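Local coordinates for galacto-N-biose/lacto-N-biose I transporter substrate-binding protein (Bifidobacterium longum, PDB 2Z8F) that binds lacto-N-biose- and galacto-N-biose-type sugars, including lacto-N-tetraose, and probably delivers them to an ABC transporter for uptake, at residues Glu376-Ala381 / Ala389-Asp394. Sequence-based numbering, arbitrary orientation.
Sequences ETAAKA and ADIFSD. With NA (sodium ion), chain H.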
loop_
_atom_site.group_PDB
_atom_site.type_symbol
_atom_site.label_atom_id
_atom_site.label_comp_id
_atom_site.label_asym_id
_atom_site.label_seq_id
_atom_site.Cartn_x
_atom_site.Cartn_y
_atom_site.Cartn_z
ATOM N N GLU A 376 13.260 11.408 -0.500
ATOM C CA GLU A 376 14.317 12.355 -0.831
ATOM C C GLU A 376 15.682 11.735 -0.575
ATOM O O GLU A 376 16.571 11.766 -1.420
ATOM C CB GLU A 376 14.145 13.581 0.024
ATOM C CG GLU A 376 15.110 14.718 -0.314
ATOM C CD GLU A 376 14.944 15.853 0.649
ATOM O OE1 GLU A 376 15.547 15.810 1.732
ATOM O OE2 GLU A 376 14.203 16.800 0.326
ATOM N N THR A 377 15.851 11.151 0.607
ATOM C CA THR A 377 17.120 10.523 0.930
ATOM C C THR A 377 17.398 9.270 0.078
ATOM O O THR A 377 18.542 9.047 -0.345
ATOM C CB THR A 377 17.198 10.289 2.456
ATOM O OG1 THR A 377 17.023 11.555 3.113
ATOM C CG2 THR A 377 18.525 9.647 2.862
ATOM N N ALA A 378 16.343 8.493 -0.220
ATOM C CA ALA A 378 16.467 7.294 -1.035
ATOM C C ALA A 378 17.041 7.659 -2.411
ATOM O O ALA A 378 17.855 6.943 -2.949
ATOM C CB ALA A 378 15.131 6.577 -1.199
ATOM N N ALA A 379 16.593 8.792 -2.957
ATOM C CA ALA A 379 17.069 9.204 -4.267
ATOM C C ALA A 379 18.581 9.497 -4.313
ATOM O O ALA A 379 19.209 9.350 -5.367
ATOM C CB ALA A 379 16.285 10.425 -4.736
ATOM N N LYS A 380 19.149 9.910 -3.179
ATOM C CA LYS A 380 20.592 10.196 -3.078
ATOM C C LYS A 380 21.431 8.923 -3.268
ATOM O O LYS A 380 22.572 8.990 -3.743
ATOM C CB LYS A 380 20.918 10.877 -1.732
ATOM C CG LYS A 380 20.415 12.328 -1.533
ATOM C CD LYS A 380 19.539 12.799 -2.694
ATOM C CE LYS A 380 18.618 13.971 -2.332
ATOM N NZ LYS A 380 17.334 13.878 -3.102
ATOM N N ALA A 381 20.854 7.758 -2.945
ATOM C CA ALA A 381 21.602 6.495 -3.034
ATOM C C ALA A 381 21.791 5.984 -4.463
ATOM O O ALA A 381 22.678 5.165 -4.721
ATOM C CB ALA A 381 20.966 5.406 -2.132
ATOM N N ALA A 389 21.438 3.357 4.206
ATOM C CA ALA A 389 21.182 3.457 5.641
ATOM C C ALA A 389 20.699 4.833 6.105
ATOM O O ALA A 389 20.007 4.948 7.116
ATOM C CB ALA A 389 22.432 3.030 6.434
ATOM N N ASP A 390 21.054 5.878 5.350
ATOM C CA ASP A 390 20.698 7.245 5.698
ATOM C C ASP A 390 19.198 7.487 5.595
ATOM O O ASP A 390 18.674 8.396 6.245
ATOM C CB ASP A 390 21.439 8.210 4.777
ATOM C CG ASP A 390 22.933 8.096 4.904
ATOM O OD1 ASP A 390 23.388 7.518 5.936
ATOM O OD2 ASP A 390 23.650 8.552 3.979
ATOM N N ILE A 391 18.518 6.694 4.761
ATOM C CA ILE A 391 17.053 6.721 4.713
ATOM C C ILE A 391 16.501 6.602 6.131
ATOM O O ILE A 391 15.616 7.334 6.524
ATOM C CB ILE A 391 16.487 5.547 3.853
ATOM C CG1 ILE A 391 16.824 5.744 2.370
ATOM C CG2 ILE A 391 14.973 5.424 4.034
ATOM C CD1 ILE A 391 16.591 4.485 1.500
ATOM N N PHE A 392 17.045 5.655 6.894
ATOM C CA PHE A 392 16.514 5.346 8.218
ATOM C C PHE A 392 16.966 6.267 9.325
ATOM O O PHE A 392 16.193 6.590 10.215
ATOM C CB PHE A 392 16.851 3.899 8.571
ATOM C CG PHE A 392 16.299 2.916 7.569
ATOM C CD1 PHE A 392 14.921 2.647 7.537
ATOM C CD2 PHE A 392 17.142 2.299 6.643
ATOM C CE1 PHE A 392 14.387 1.741 6.566
ATOM C CE2 PHE A 392 16.612 1.386 5.701
ATOM C CZ PHE A 392 15.233 1.137 5.672
ATOM N N SER A 393 18.203 6.757 9.229
ATOM C CA SER A 393 18.640 7.771 10.184
ATOM C C SER A 393 17.897 9.084 9.950
ATOM O O SER A 393 17.492 9.749 10.898
ATOM C CB SER A 393 20.162 7.947 10.159
ATOM O OG SER A 393 20.612 8.313 8.885
ATOM N N ASP A 394 17.659 9.443 8.692
ATOM C CA ASP A 394 16.833 10.611 8.442
ATOM C C ASP A 394 15.374 10.452 8.858
ATOM O O ASP A 394 14.767 11.389 9.389
ATOM C CB ASP A 394 16.879 10.984 6.961
ATOM C CG ASP A 394 18.235 11.519 6.522
ATOM O OD1 ASP A 394 19.191 11.590 7.338
ATOM O OD2 ASP A 394 18.375 11.911 5.321
HETATM NA NA NA H . 20.502 12.412 5.529
HETATM O O HOH W 1 21.043 10.782 4.912
HETATM O O HOH W 2 20.677 13.043 3.717
#
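The last two helices of this solute-binding protein form an antiparallel helical hairpin, and Thr-377 meets Asp-394 and Ile-391 across it. The segments 376-380 and 389-394 of helices 367-380 and 389-405 run at 158° to each other, with segment axes 8.4 Å apart at closest approach. Thr-377 faces the other helix, and its CA lies 5.4 Å from the CA of Ile-391. Its OG1 donates a hydrogen bond of 2.6 Å to OD2 of Asp-394, on the anti lone pair of that oxygen. With chi1 at -57°, OG1 stands beside the backbone N and reaches Asp-394, while CG2, anti to that N, is left facing the backbone of Asp-390 and Ile-391. This methyl lies 3.5 Å from the N of Ile-391. An alanine at Thr-377 would probably leave OD2 of Asp-394 without its hydroxyl donor and open a small gap beside the Asp-390 to Ile-391 backbone. The carboxylate of Asp-394 also chelates a sodium ion, with OD1 at 2.4 Å and OD2 at 2.2 Å from the metal. OD2 is therefore shared by the hydroxyl and the ion. The sodium charge would be expected to favour the ionised carboxylate. On the buried side of the contact, CD1 of Ile-391 touches CB of Ala-378 at 3.7 Å. CG1 of Ile-391 lies against the backbone N and CA of Ala-378. Tyr-173 covers Ile-391 and hydrogen-bonds the carbonyl O of Ala-378. Helix 178-187 packs on Ala-378 and, together with helix 207-221, on Phe-392, so the hairpin lies against both of these helices.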